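Local coordinates for protein beta-lactamase OXA-2 (Salmonella typhimurium, PDB 1K38) that hydrolyses beta-lactam antibiotics such as oxacillin, as a class D serine beta-lactamase that confers antibiotic resistance, at residues S43-P49 with L143-E149; H57-A61 with Y104-A108; Q72-W76 with Q88-L92; K122-G126 with Q150-K156; W202-P206 with E240-P244. All coordinates share one frame; numbering follows the deposited sequence.

Contact 1: residues S43-P49 with L143-E149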
# COMPACT_ATOMS: atom_id res chain seq x y z
N SER A 43 -9.40 2.84 -27.87
CA SER A 43 -8.80 2.07 -26.79
C SER A 43 -7.59 1.27 -27.26
O SER A 43 -6.77 0.84 -26.45
CB SER A 43 -9.83 1.13 -26.15
OG SER A 43 -10.07 -0.00 -26.96
N LYS A 44 -7.48 1.08 -28.57
CA LYS A 44 -6.37 0.33 -29.14
C LYS A 44 -5.34 1.23 -29.82
O LYS A 44 -4.35 0.74 -30.37
CB LYS A 44 -6.89 -0.72 -30.13
CG LYS A 44 -7.83 -1.74 -29.49
CD LYS A 44 -8.32 -2.77 -30.50
CE LYS A 44 -7.18 -3.64 -31.01
NZ LYS A 44 -6.52 -4.40 -29.91
N LYS A 45 -5.56 2.54 -29.78
CA LYS A 45 -4.64 3.49 -30.39
C LYS A 45 -3.49 3.80 -29.45
O LYS A 45 -3.69 4.06 -28.26
CB LYS A 45 -5.38 4.79 -30.74
CG LYS A 45 -4.52 5.81 -31.47
CD LYS A 45 -5.35 6.99 -31.95
CE LYS A 45 -6.40 6.56 -32.97
NZ LYS A 45 -5.79 5.95 -34.18
N ARG A 46 -2.27 3.76 -29.97
CA ARG A 46 -1.10 4.03 -29.14
C ARG A 46 -0.77 5.51 -29.00
O ARG A 46 -0.77 6.26 -29.98
CB ARG A 46 0.12 3.29 -29.68
CG ARG A 46 0.05 1.79 -29.48
CD ARG A 46 1.27 1.11 -30.06
NE ARG A 46 1.36 -0.29 -29.66
CZ ARG A 46 2.16 -1.18 -30.23
NH1 ARG A 46 2.96 -0.83 -31.23
NH2 ARG A 46 2.19 -2.43 -29.79
N TYR A 47 -0.51 5.92 -27.76
CA TYR A 47 -0.17 7.29 -27.43
C TYR A 47 1.03 7.29 -26.48
O TYR A 47 1.30 6.29 -25.82
CB TYR A 47 -1.32 7.99 -26.71
CG TYR A 47 -2.59 8.19 -27.51
CD1 TYR A 47 -2.65 9.15 -28.52
CD2 TYR A 47 -3.74 7.47 -27.22
CE1 TYR A 47 -3.83 9.40 -29.20
CE2 TYR A 47 -4.93 7.70 -27.90
CZ TYR A 47 -4.97 8.67 -28.89
OH TYR A 47 -6.16 8.93 -29.54
N SER A 48 1.73 8.41 -26.41
CA SER A 48 2.85 8.52 -25.49
C SER A 48 2.30 8.22 -24.09
O SER A 48 1.25 8.74 -23.72
CB SER A 48 3.43 9.94 -25.50
OG SER A 48 4.29 10.14 -24.40
N PRO A 49 3.00 7.39 -23.31
CA PRO A 49 2.51 7.08 -21.96
C PRO A 49 2.67 8.23 -20.98
O PRO A 49 2.00 8.27 -19.95
CB PRO A 49 3.35 5.86 -21.57
CG PRO A 49 4.66 6.16 -22.20
CD PRO A 49 4.25 6.67 -23.59
N LEU A 143 8.24 6.31 -27.87
CA LEU A 143 7.45 5.35 -27.10
C LEU A 143 5.94 5.64 -27.10
O LEU A 143 5.52 6.76 -26.84
CB LEU A 143 7.96 5.28 -25.66
CG LEU A 143 7.34 4.17 -24.80
CD1 LEU A 143 7.66 2.81 -25.40
CD2 LEU A 143 7.89 4.26 -23.38
N ALA A 144 5.15 4.61 -27.38
CA ALA A 144 3.70 4.75 -27.41
C ALA A 144 3.03 3.45 -27.00
O ALA A 144 3.53 2.36 -27.28
CB ALA A 144 3.24 5.16 -28.81
N ILE A 145 1.88 3.57 -26.33
CA ILE A 145 1.14 2.40 -25.84
C ILE A 145 -0.36 2.72 -25.80
O ILE A 145 -0.75 3.87 -25.59
CB ILE A 145 1.66 2.02 -24.43
CG1 ILE A 145 0.99 0.73 -23.95
CG2 ILE A 145 1.42 3.17 -23.46
CD1 ILE A 145 1.61 0.16 -22.67
N SER A 146 -1.20 1.71 -26.00
CA SER A 146 -2.65 1.92 -25.99
C SER A 146 -3.27 1.66 -24.62
O SER A 146 -2.64 1.08 -23.73
CB SER A 146 -3.34 1.00 -27.00
OG SER A 146 -3.36 -0.34 -26.52
N ALA A 147 -4.52 2.08 -24.46
CA ALA A 147 -5.22 1.87 -23.20
C ALA A 147 -5.36 0.38 -22.92
O ALA A 147 -5.22 -0.06 -21.78
CB ALA A 147 -6.60 2.54 -23.24
N GLN A 148 -5.63 -0.41 -23.96
CA GLN A 148 -5.77 -1.85 -23.76
C GLN A 148 -4.43 -2.47 -23.36
O GLN A 148 -4.39 -3.39 -22.54
CB GLN A 148 -6.33 -2.52 -25.02
CG GLN A 148 -7.84 -2.30 -25.16
CD GLN A 148 -8.51 -3.30 -26.09
OE1 GLN A 148 -8.15 -4.48 -26.11
NE2 GLN A 148 -9.50 -2.83 -26.84
N GLU A 149 -3.34 -1.95 -23.92
CA GLU A 149 -2.02 -2.46 -23.59
C GLU A 149 -1.64 -2.08 -22.15
O GLU A 149 -0.93 -2.82 -21.47
CB GLU A 149 -0.99 -1.93 -24.59
CG GLU A 149 -1.17 -2.51 -25.98
CD GLU A 149 -0.15 -2.00 -26.97
OE1 GLU A 149 0.06 -0.78 -27.03
OE2 GLU A 149 0.43 -2.83 -27.71
O HOH W 1 -5.56 4.25 -26.26
O HOH W 2 6.56 9.07 -25.69
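R46 grips the carboxylate of E149 side-on, with one nitrogen to each oxygen. R46 NE donates to E149 OE1 at 3.0 Å, while R46 NH2 reaches E149 OE2 at 2.8 Å on its syn lone pair. The guanidinium and carboxylate planes lie only 19° apart, so the salt bridge is nearly flat. Beside it, Y47 and I145 form a single antiparallel bridge, a hydrogen-bonded pair in which Y47 N donates to I145 O at 3.0 Å and I145 N to Y47 O at 2.8 Å.

E149 is itself positioned by a capping box at the start of helix 147-158: S146 OG accepts from E149 N, and S146 N donates to E149 OE1 at 3.0 Å. That bond uses the anti lone pair of OE1 while R46 NE meets the same oxygen on its syn side, so OE1 serves both the helix cap and R46. At the other end, S43 O takes the Q148 N-H at 3.0 Å. The Q148 amide, its chain extended beyond CG, brings NE2 to 2.9 Å from S43 OG in an almost straight bond (170°), and S43 OG is also bonded to P40 O. A water links K45 O to A147 N.

Further along, P49 packs its ring on L143 and I145, with P49 CB 3.8 Å from I145 CG2. Beyond this shell, S48 O accepts from W198 NE1, and P49 O is bonded to T52 OG1, one residue past the predicted acyl-ester serine S51.

Contact 2: residues H57-A61 with Y104-A108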
# COMPACT_ATOMS: atom_id res chain seq x y z
N HIS A 57 9.12 2.29 -15.48
CA HIS A 57 10.43 2.92 -15.36
C HIS A 57 11.02 2.74 -13.97
O HIS A 57 12.24 2.57 -13.82
CB HIS A 57 10.33 4.42 -15.70
CG HIS A 57 11.61 5.01 -16.21
ND1 HIS A 57 11.72 6.33 -16.61
CD2 HIS A 57 12.84 4.46 -16.40
CE1 HIS A 57 12.96 6.57 -17.01
NE2 HIS A 57 13.66 5.45 -16.89
N THR A 58 10.18 2.75 -12.94
CA THR A 58 10.67 2.56 -11.58
C THR A 58 11.24 1.15 -11.46
O THR A 58 12.25 0.94 -10.79
CB THR A 58 9.54 2.76 -10.53
OG1 THR A 58 9.02 4.09 -10.64
CG2 THR A 58 10.09 2.55 -9.13
N LEU A 59 10.60 0.19 -12.12
CA LEU A 59 11.09 -1.19 -12.10
C LEU A 59 12.45 -1.22 -12.79
O LEU A 59 13.39 -1.85 -12.30
CB LEU A 59 10.11 -2.12 -12.83
CG LEU A 59 8.73 -2.31 -12.20
CD1 LEU A 59 7.84 -3.10 -13.16
CD2 LEU A 59 8.86 -3.04 -10.87
N PHE A 60 12.57 -0.54 -13.94
CA PHE A 60 13.84 -0.49 -14.67
C PHE A 60 14.94 0.06 -13.76
O PHE A 60 16.03 -0.51 -13.67
CB PHE A 60 13.76 0.44 -15.88
CG PHE A 60 12.83 -0.02 -16.98
CD1 PHE A 60 11.97 -1.10 -16.81
CD2 PHE A 60 12.80 0.68 -18.19
CE1 PHE A 60 11.10 -1.49 -17.84
CE2 PHE A 60 11.94 0.30 -19.22
CZ PHE A 60 11.09 -0.78 -19.04
N ALA A 61 14.65 1.18 -13.12
CA ALA A 61 15.59 1.86 -12.24
C ALA A 61 16.02 1.02 -11.04
O ALA A 61 17.20 1.00 -10.68
CB ALA A 61 15.00 3.19 -11.76
N TYR A 104 13.35 10.87 -12.90
CA TYR A 104 13.41 9.77 -13.84
C TYR A 104 14.34 10.03 -15.02
O TYR A 104 14.78 9.10 -15.69
CB TYR A 104 12.00 9.38 -14.30
CG TYR A 104 11.24 8.66 -13.20
CD1 TYR A 104 10.79 9.35 -12.07
CD2 TYR A 104 11.07 7.27 -13.24
CE1 TYR A 104 10.18 8.67 -11.01
CE2 TYR A 104 10.46 6.59 -12.18
CZ TYR A 104 10.02 7.29 -11.07
OH TYR A 104 9.43 6.63 -10.01
N GLU A 105 14.66 11.30 -15.25
CA GLU A 105 15.59 11.64 -16.32
C GLU A 105 16.95 11.15 -15.85
O GLU A 105 17.77 10.66 -16.63
CB GLU A 105 15.63 13.15 -16.56
CG GLU A 105 14.41 13.69 -17.29
CD GLU A 105 14.44 15.19 -17.45
OE1 GLU A 105 15.47 15.72 -17.92
OE2 GLU A 105 13.44 15.86 -17.11
N LEU A 106 17.18 11.26 -14.54
CA LEU A 106 18.43 10.80 -13.95
C LEU A 106 18.54 9.29 -14.13
O LEU A 106 19.60 8.78 -14.50
CB LEU A 106 18.47 11.15 -12.45
CG LEU A 106 18.95 12.55 -12.06
CD1 LEU A 106 20.46 12.63 -12.23
CD2 LEU A 106 18.26 13.61 -12.89
N PHE A 107 17.45 8.58 -13.87
CA PHE A 107 17.44 7.13 -14.02
C PHE A 107 17.70 6.75 -15.48
O PHE A 107 18.49 5.85 -15.76
CB PHE A 107 16.10 6.52 -13.62
CG PHE A 107 15.71 6.76 -12.18
CD1 PHE A 107 16.67 7.05 -11.21
CD2 PHE A 107 14.38 6.65 -11.79
CE1 PHE A 107 16.31 7.22 -9.88
CE2 PHE A 107 14.01 6.81 -10.46
CZ PHE A 107 14.97 7.10 -9.50
N ALA A 108 17.03 7.44 -16.39
CA ALA A 108 17.17 7.17 -17.82
C ALA A 108 18.62 7.31 -18.27
O ALA A 108 19.12 6.49 -19.04
CB ALA A 108 16.27 8.11 -18.62
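The Y104 ring presents its edge to H57 and T58, while one of its faces carries CE2 of F107, from the next turn of the same helix, over its centre. The H57 and Y104 rings meet obliquely, planes at 53° and centroids 5.5 Å apart; H57 ND1 comes to 3.6 Å from Y104 CD2. At the edge of the imidazole lies A108 CB, and one face of F107 is occupied by A61 CB, a CH-pi contact over the face, 3.9 Å from the ring centroid.

This is helix-helix packing in the helical part of the penicillin-binding transpeptidase fold: the short axes of 57-61 and 104-108 approach to 10.1 Å and cross at 51°. The rings bridge that separation. H57 holds CG anti to the backbone N (chi1 -154°), which carries the imidazole across to Y104 O, 3.4 Å from H57 CE1. F53 and W138 also meet this imidazole, and F74 meets F107 edge-to-face.

At the polar end of the contact, the Y104 side chain lies about 8 Å from that of the predicted acyl-ester serine S51. T58 OG1 is hydrogen-bonded to the carboxylated lysine at position 54 as well, and it also accepts from the phenol of Y104, with Y104 OH and T58 OG1 2.6 Å apart.

Contact 3: residues Q72-W76 with Q88-L92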
# COMPACT_ATOMS: atom_id res chain seq x y z
N GLN A 72 16.09 6.40 -0.55
CA GLN A 72 17.12 7.18 -1.22
C GLN A 72 16.57 8.55 -1.60
O GLN A 72 15.46 8.67 -2.12
CB GLN A 72 17.63 6.46 -2.47
CG GLN A 72 18.81 7.16 -3.12
CD GLN A 72 19.41 6.38 -4.26
OE1 GLN A 72 19.12 5.20 -4.45
NE2 GLN A 72 20.28 7.02 -5.03
N ILE A 73 17.35 9.59 -1.35
CA ILE A 73 16.93 10.95 -1.66
C ILE A 73 17.71 11.51 -2.84
O ILE A 73 18.93 11.36 -2.92
CB ILE A 73 17.13 11.88 -0.44
CG1 ILE A 73 16.23 11.42 0.72
CG2 ILE A 73 16.82 13.32 -0.83
CD1 ILE A 73 16.39 12.25 1.98
N PHE A 74 16.99 12.15 -3.75
CA PHE A 74 17.62 12.76 -4.92
C PHE A 74 17.52 14.27 -4.72
O PHE A 74 16.44 14.80 -4.46
CB PHE A 74 16.91 12.30 -6.19
CG PHE A 74 16.96 10.81 -6.38
CD1 PHE A 74 15.99 9.99 -5.79
CD2 PHE A 74 18.01 10.21 -7.06
CE1 PHE A 74 16.08 8.61 -5.89
CE2 PHE A 74 18.11 8.82 -7.16
CZ PHE A 74 17.14 8.02 -6.57
N ARG A 75 18.66 14.94 -4.83
CA ARG A 75 18.73 16.38 -4.61
C ARG A 75 18.28 17.28 -5.76
O ARG A 75 18.71 17.13 -6.90
CB ARG A 75 20.16 16.76 -4.21
CG ARG A 75 20.70 15.94 -3.04
CD ARG A 75 19.85 16.11 -1.80
NE ARG A 75 20.25 15.20 -0.73
CZ ARG A 75 19.67 15.14 0.46
NH1 ARG A 75 18.66 15.94 0.76
NH2 ARG A 75 20.11 14.26 1.37
N TRP A 76 17.41 18.23 -5.42
CA TRP A 76 16.87 19.20 -6.37
C TRP A 76 17.98 20.20 -6.72
O TRP A 76 18.74 20.61 -5.84
CB TRP A 76 15.67 19.91 -5.72
CG TRP A 76 15.11 21.07 -6.48
CD1 TRP A 76 14.75 21.10 -7.80
CD2 TRP A 76 14.78 22.36 -5.95
NE1 TRP A 76 14.22 22.32 -8.13
CE2 TRP A 76 14.22 23.12 -7.01
CE3 TRP A 76 14.90 22.96 -4.69
CZ2 TRP A 76 13.78 24.44 -6.84
CZ3 TRP A 76 14.47 24.27 -4.52
CH2 TRP A 76 13.91 24.99 -5.59
N GLN A 88 11.97 20.60 -5.00
CA GLN A 88 12.43 20.12 -3.70
C GLN A 88 13.08 18.75 -3.86
O GLN A 88 12.92 18.09 -4.89
CB GLN A 88 11.26 20.01 -2.73
CG GLN A 88 10.16 19.05 -3.18
CD GLN A 88 9.03 18.94 -2.18
OE1 GLN A 88 9.23 18.52 -1.04
NE2 GLN A 88 7.83 19.31 -2.60
N ASP A 89 13.83 18.33 -2.84
CA ASP A 89 14.48 17.03 -2.88
C ASP A 89 13.37 16.00 -2.99
O ASP A 89 12.24 16.25 -2.59
CB ASP A 89 15.30 16.79 -1.61
CG ASP A 89 16.44 17.77 -1.46
OD1 ASP A 89 17.05 18.13 -2.49
OD2 ASP A 89 16.75 18.18 -0.32
N GLN A 90 13.69 14.83 -3.54
CA GLN A 90 12.66 13.81 -3.74
C GLN A 90 13.09 12.39 -3.40
O GLN A 90 14.27 12.06 -3.41
CB GLN A 90 12.24 13.80 -5.21
CG GLN A 90 12.02 15.14 -5.87
CD GLN A 90 10.56 15.53 -5.90
OE1 GLN A 90 9.69 14.70 -6.16
NE2 GLN A 90 10.29 16.81 -5.65
N ASP A 91 12.10 11.57 -3.10
CA ASP A 91 12.32 10.14 -2.89
C ASP A 91 11.40 9.51 -3.93
O ASP A 91 10.68 10.23 -4.63
CB ASP A 91 11.99 9.66 -1.47
CG ASP A 91 10.64 10.12 -0.95
OD1 ASP A 91 9.72 10.41 -1.74
OD2 ASP A 91 10.49 10.16 0.29
N LEU A 92 11.42 8.20 -4.07
CA LEU A 92 10.57 7.57 -5.08
C LEU A 92 9.09 7.88 -4.94
O LEU A 92 8.41 8.09 -5.94
CB LEU A 92 10.75 6.06 -5.08
CG LEU A 92 12.00 5.52 -5.78
CD1 LEU A 92 12.02 4.01 -5.64
CD2 LEU A 92 11.99 5.91 -7.26
O HOH W 3 13.57 6.84 -2.95
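D89 reaches across to R75 and W76 on the facing segment. Its CB lies 3.9 Å from I73 CG2. CG then stands anti to the carbonyl carbon (chi1 -63°), which points the carboxylate toward the guanidinium edge of R75 and the backbone N of W76; D89 CG itself lies 3.6 Å from R75 NH1. D89 OD1 accepts from W76 N at 3.0 Å, nearly along its C-O axis, and D89 OD2 forms a salt bridge with R75 NH1 at 3.1 Å. The hydrogen bond within this salt bridge is weak, its N-H...O angle being 144°, and the two planes are almost perpendicular. I73 CG2 lies over the centre of one guanidinium face.

Behind this, F74 and Q90 form a single antiparallel hydrogen-bonded bridge, with F74 N to Q90 O 2.7 Å and Q90 N to F74 O 2.9 Å. One face of the W76 indole receives Q88 N, 3.4 Å above its plane.

Both segments belong to the surface loop leading from helix 56-64 to helix 92-97. D91 caps the latter through S94 N; L92 packs on Y104, and Q90 on W102 and V103, all of helix 101-111.

Contact 4: residues K122-G126 with Q150-K156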
# COMPACT_ATOMS: atom_id res chain seq x y z
N LYS A 122 11.55 -6.82 -22.98
CA LYS A 122 11.24 -7.92 -22.07
C LYS A 122 9.84 -7.83 -21.47
O LYS A 122 9.29 -8.85 -21.05
CB LYS A 122 12.31 -8.02 -20.97
CG LYS A 122 12.25 -6.95 -19.89
CD LYS A 122 13.56 -6.90 -19.11
CE LYS A 122 13.96 -8.26 -18.57
NZ LYS A 122 15.33 -8.25 -17.97
N ILE A 123 9.26 -6.64 -21.41
CA ILE A 123 7.90 -6.52 -20.88
C ILE A 123 6.90 -6.24 -22.00
O ILE A 123 5.73 -5.99 -21.72
CB ILE A 123 7.78 -5.41 -19.80
CG1 ILE A 123 8.16 -4.04 -20.37
CG2 ILE A 123 8.66 -5.75 -18.60
CD1 ILE A 123 7.85 -2.89 -19.42
N ASP A 124 7.36 -6.28 -23.25
CA ASP A 124 6.50 -6.06 -24.41
C ASP A 124 5.57 -4.87 -24.17
O ASP A 124 4.35 -4.97 -24.32
CB ASP A 124 5.68 -7.34 -24.66
CG ASP A 124 4.84 -7.26 -25.92
OD1 ASP A 124 5.35 -6.81 -26.96
OD2 ASP A 124 3.66 -7.67 -25.86
N TYR A 125 6.18 -3.74 -23.82
CA TYR A 125 5.44 -2.51 -23.51
C TYR A 125 5.20 -1.61 -24.72
O TYR A 125 6.10 -0.91 -25.18
CB TYR A 125 6.21 -1.75 -22.41
CG TYR A 125 5.50 -0.55 -21.83
CD1 TYR A 125 5.61 0.71 -22.41
CD2 TYR A 125 4.76 -0.67 -20.65
CE1 TYR A 125 5.01 1.83 -21.83
CE2 TYR A 125 4.16 0.44 -20.07
CZ TYR A 125 4.29 1.68 -20.66
OH TYR A 125 3.71 2.78 -20.05
N GLY A 126 3.97 -1.62 -25.22
CA GLY A 126 3.63 -0.80 -26.37
C GLY A 126 4.54 -1.08 -27.55
O GLY A 126 4.82 -2.24 -27.85
N GLN A 150 -2.12 -0.92 -21.69
CA GLN A 150 -1.84 -0.51 -20.31
C GLN A 150 -2.52 -1.49 -19.37
O GLN A 150 -1.95 -1.87 -18.34
CB GLN A 150 -2.38 0.91 -20.05
CG GLN A 150 -1.62 2.01 -20.78
CD GLN A 150 -0.64 2.77 -19.88
OE1 GLN A 150 -0.11 2.22 -18.92
NE2 GLN A 150 -0.40 4.04 -20.21
N ILE A 151 -3.74 -1.90 -19.70
CA ILE A 151 -4.48 -2.85 -18.87
C ILE A 151 -3.70 -4.15 -18.77
O ILE A 151 -3.49 -4.68 -17.68
CB ILE A 151 -5.88 -3.14 -19.45
CG1 ILE A 151 -6.77 -1.89 -19.37
CG2 ILE A 151 -6.52 -4.30 -18.70
CD1 ILE A 151 -7.23 -1.53 -17.97
N ALA A 152 -3.26 -4.67 -19.91
CA ALA A 152 -2.51 -5.92 -19.93
C ALA A 152 -1.25 -5.82 -19.07
O ALA A 152 -0.93 -6.74 -18.32
CB ALA A 152 -2.14 -6.30 -21.36
N PHE A 153 -0.55 -4.69 -19.16
CA PHE A 153 0.65 -4.48 -18.38
C PHE A 153 0.34 -4.43 -16.88
O PHE A 153 1.02 -5.06 -16.08
CB PHE A 153 1.34 -3.18 -18.80
CG PHE A 153 2.43 -2.76 -17.87
CD1 PHE A 153 3.64 -3.45 -17.83
CD2 PHE A 153 2.24 -1.69 -16.99
CE1 PHE A 153 4.63 -3.10 -16.93
CE2 PHE A 153 3.23 -1.33 -16.09
CZ PHE A 153 4.43 -2.04 -16.06
N LEU A 154 -0.69 -3.67 -16.52
CA LEU A 154 -1.07 -3.53 -15.11
C LEU A 154 -1.47 -4.86 -14.48
O LEU A 154 -1.17 -5.12 -13.32
CB LEU A 154 -2.23 -2.54 -14.97
CG LEU A 154 -1.88 -1.08 -15.31
CD1 LEU A 154 -3.16 -0.26 -15.39
CD2 LEU A 154 -0.92 -0.51 -14.27
N ARG A 155 -2.14 -5.71 -15.25
CA ARG A 155 -2.56 -7.01 -14.73
C ARG A 155 -1.35 -7.88 -14.42
O ARG A 155 -1.36 -8.63 -13.44
CB ARG A 155 -3.50 -7.69 -15.73
CG ARG A 155 -4.77 -6.89 -15.94
CD ARG A 155 -5.68 -7.52 -16.98
NE ARG A 155 -6.60 -8.48 -16.39
CZ ARG A 155 -7.66 -8.96 -17.04
NH1 ARG A 155 -7.91 -8.56 -18.28
NH2 ARG A 155 -8.48 -9.82 -16.44
N LYS A 156 -0.31 -7.78 -15.24
CA LYS A 156 0.90 -8.56 -15.00
C LYS A 156 1.58 -8.08 -13.71
O LYS A 156 2.02 -8.89 -12.89
CB LYS A 156 1.86 -8.45 -16.18
CG LYS A 156 1.35 -9.18 -17.42
CD LYS A 156 2.37 -9.21 -18.55
CE LYS A 156 2.58 -7.85 -19.16
NZ LYS A 156 3.38 -7.96 -20.42
O HOH W 4 3.00 -5.41 -21.07
O HOH W 5 2.40 2.37 -17.74
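F153 of helix 147-158 receives the edge of Y125 on one face, a T-shaped pair with centroids 5.4 Å apart and planes at 86°. Y125 follows a Schellman motif that ends helix 113-122: D124, at positive phi, is its C-prime residue, with Y125 N bonded to L120 O and D124 N to K121 O. The contact therefore joins the terminus of one helix to the flank of another.

Both aromatic side chains place CG anti to the backbone nitrogen, Y125 with chi1 -172° and F153 with chi1 169°, and this carries the two rings toward each other across the contact. The closest carbons are Y125 CD2 and F153 CD1, at 4.1 Å. I123 has CG1 between its backbone nitrogen and carbonyl carbon, and from there its CD1 approaches F153 CE1 obliquely.

F53 meets Y125 edge-to-face, and P56 touches I123, Y125 and F153, so the cluster is backed by the start of helix 56-64. A bend at chi2 of Q150 sets its amide where NE2 donates to T52 OG1, next to the predicted nucleophile S51, and OE1 meets a water. K156, bent at chi3, gives I123 O a weak bond from NZ (3.3 Å), doubled by another water between the same two atoms. The water at Q150 joins the tyrosine hydroxyl to the side-chain amide oxygen: it is 2.7 Å from Y125 OH, from which it accepts, and 2.8 Å from Q150 OE1, to which it donates.

Contact 5: residues W202-P206 with E240-P244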
# COMPACT_ATOMS: atom_id res chain seq x y z
N TRP A 202 -5.81 0.49 -10.81
CA TRP A 202 -6.86 -0.45 -10.43
C TRP A 202 -7.28 -0.23 -8.99
O TRP A 202 -6.60 0.44 -8.21
CB TRP A 202 -6.39 -1.90 -10.62
CG TRP A 202 -5.31 -2.40 -9.67
CD1 TRP A 202 -5.49 -2.87 -8.39
CD2 TRP A 202 -3.91 -2.52 -9.95
NE1 TRP A 202 -4.28 -3.29 -7.87
CE2 TRP A 202 -3.30 -3.09 -8.80
CE3 TRP A 202 -3.11 -2.21 -11.05
CZ2 TRP A 202 -1.92 -3.35 -8.73
CZ3 TRP A 202 -1.73 -2.48 -10.98
CH2 TRP A 202 -1.16 -3.04 -9.83
N VAL A 203 -8.45 -0.77 -8.65
CA VAL A 203 -8.93 -0.70 -7.29
C VAL A 203 -9.13 -2.14 -6.85
O VAL A 203 -9.80 -2.93 -7.53
CB VAL A 203 -10.27 0.09 -7.19
CG1 VAL A 203 -11.32 -0.55 -8.06
CG2 VAL A 203 -10.71 0.15 -5.73
N GLU A 204 -8.52 -2.50 -5.72
CA GLU A 204 -8.62 -3.87 -5.22
C GLU A 204 -9.70 -4.00 -4.16
O GLU A 204 -9.79 -3.17 -3.25
CB GLU A 204 -7.31 -4.32 -4.57
CG GLU A 204 -6.07 -3.89 -5.29
CD GLU A 204 -4.81 -4.38 -4.61
OE1 GLU A 204 -4.85 -4.71 -3.40
OE2 GLU A 204 -3.77 -4.43 -5.28
N TRP A 205 -10.48 -5.07 -4.28
CA TRP A 205 -11.54 -5.38 -3.34
C TRP A 205 -11.31 -6.81 -2.87
O TRP A 205 -10.52 -7.55 -3.45
CB TRP A 205 -12.91 -5.26 -4.00
CG TRP A 205 -13.28 -3.85 -4.32
CD1 TRP A 205 -13.03 -3.17 -5.47
CD2 TRP A 205 -13.94 -2.93 -3.45
NE1 TRP A 205 -13.48 -1.88 -5.37
CE2 TRP A 205 -14.05 -1.71 -4.14
CE3 TRP A 205 -14.45 -3.02 -2.14
CZ2 TRP A 205 -14.65 -0.57 -3.58
CZ3 TRP A 205 -15.04 -1.90 -1.58
CH2 TRP A 205 -15.13 -0.69 -2.30
N PRO A 206 -12.00 -7.23 -1.80
CA PRO A 206 -11.83 -8.60 -1.30
C PRO A 206 -12.08 -9.70 -2.33
O PRO A 206 -11.45 -10.75 -2.29
CB PRO A 206 -12.83 -8.65 -0.15
CG PRO A 206 -12.80 -7.26 0.38
CD PRO A 206 -12.84 -6.44 -0.89
N GLU A 240 -20.02 0.10 -8.82
CA GLU A 240 -19.69 -0.20 -7.43
C GLU A 240 -18.25 -0.66 -7.22
O GLU A 240 -17.98 -1.57 -6.44
CB GLU A 240 -20.67 -1.25 -6.88
CG GLU A 240 -22.11 -0.75 -6.82
CD GLU A 240 -23.08 -1.79 -6.27
OE1 GLU A 240 -22.76 -2.39 -5.22
OE2 GLU A 240 -24.15 -1.99 -6.87
N ALA A 241 -17.32 -0.02 -7.93
CA ALA A 241 -15.90 -0.33 -7.81
C ALA A 241 -15.22 0.70 -6.91
O ALA A 241 -14.02 0.62 -6.65
CB ALA A 241 -15.25 -0.34 -9.18
N LEU A 242 -16.00 1.68 -6.46
CA LEU A 242 -15.53 2.71 -5.55
C LEU A 242 -16.72 3.05 -4.65
O LEU A 242 -17.86 2.98 -5.09
CB LEU A 242 -15.09 3.98 -6.29
CG LEU A 242 -13.64 4.07 -6.76
CD1 LEU A 242 -13.42 5.43 -7.42
CD2 LEU A 242 -12.68 3.89 -5.58
N PRO A 243 -16.46 3.40 -3.39
CA PRO A 243 -17.54 3.74 -2.46
C PRO A 243 -18.38 4.90 -2.97
O PRO A 243 -17.85 5.86 -3.54
CB PRO A 243 -16.80 4.08 -1.17
CG PRO A 243 -15.56 3.23 -1.26
CD PRO A 243 -15.16 3.41 -2.70
N PRO A 244 -19.71 4.84 -2.76
CA PRO A 244 -20.61 5.91 -3.21
C PRO A 244 -20.47 7.18 -2.38
O PRO A 244 -20.00 8.20 -2.93
CB PRO A 244 -21.98 5.27 -3.06
CG PRO A 244 -21.81 4.39 -1.86
CD PRO A 244 -20.46 3.75 -2.13
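V203 and A241 are the nearest backbone points of the two segments, their CA atoms 7.0 Å apart, a separation bridged by side chains and one carbonyl. Residues 202-205 are extended, the last part of strand 196-205, whereas 240-244 begins with E240 at positive phi. E240 is the C-prime residue of a Schellman motif closing helix 226-238, in which A241 N is bonded to L236 O and E240 N to R237 O.

The carbonyl oxygen of A241 is the focal atom. W205 NE1 donates to A241 O at 2.9 Å, bent to 145°; the oxygen lies in the indole plane, but the nitrogen stands above the carbonyl plane, away from a lone pair. V203 CG1 comes to 3.3 Å from the same A241 O.

Here the C-terminal tail packs against the central sheet of the transpeptidase-type fold. W205 holds CG anti to its carbonyl carbon (chi1 -70°), which brings its six-membered ring out to P243, with W205 CH2 and P243 CG 4.1 Å apart. V203 CG2 touches L242 CD2 at 4.2 Å. W184 of the adjacent strand stacks on W205, and R29 makes a cation-pi contact with that indole while its NH1 is bonded to E240 O.

How the contacts relate
Contacts 1 and 4 share helix 147-158 and touch directly: P49 CB lies 3.5 Å from Y125 OH, and I145 CD1 lies 3.7 Å from Y125 CE2. Their centres are about 11 Å apart, and their segments alternate along the chain. Contact 2 meets contact 4 where F60 CE1 is 3.9 Å from I123 CD1, and meets contact 3 through F107 CE1 and F74 CZ, 3.5 Å apart. The side chains of P49 and Y104 are each about 8 Å from that of S51, and that of Y125 about 9 Å, so contacts 1, 2 and 4 all lie close to the predicted nucleophile. Contact 5 lies away from it, touching contact 4 through L154 O and W202 CZ3.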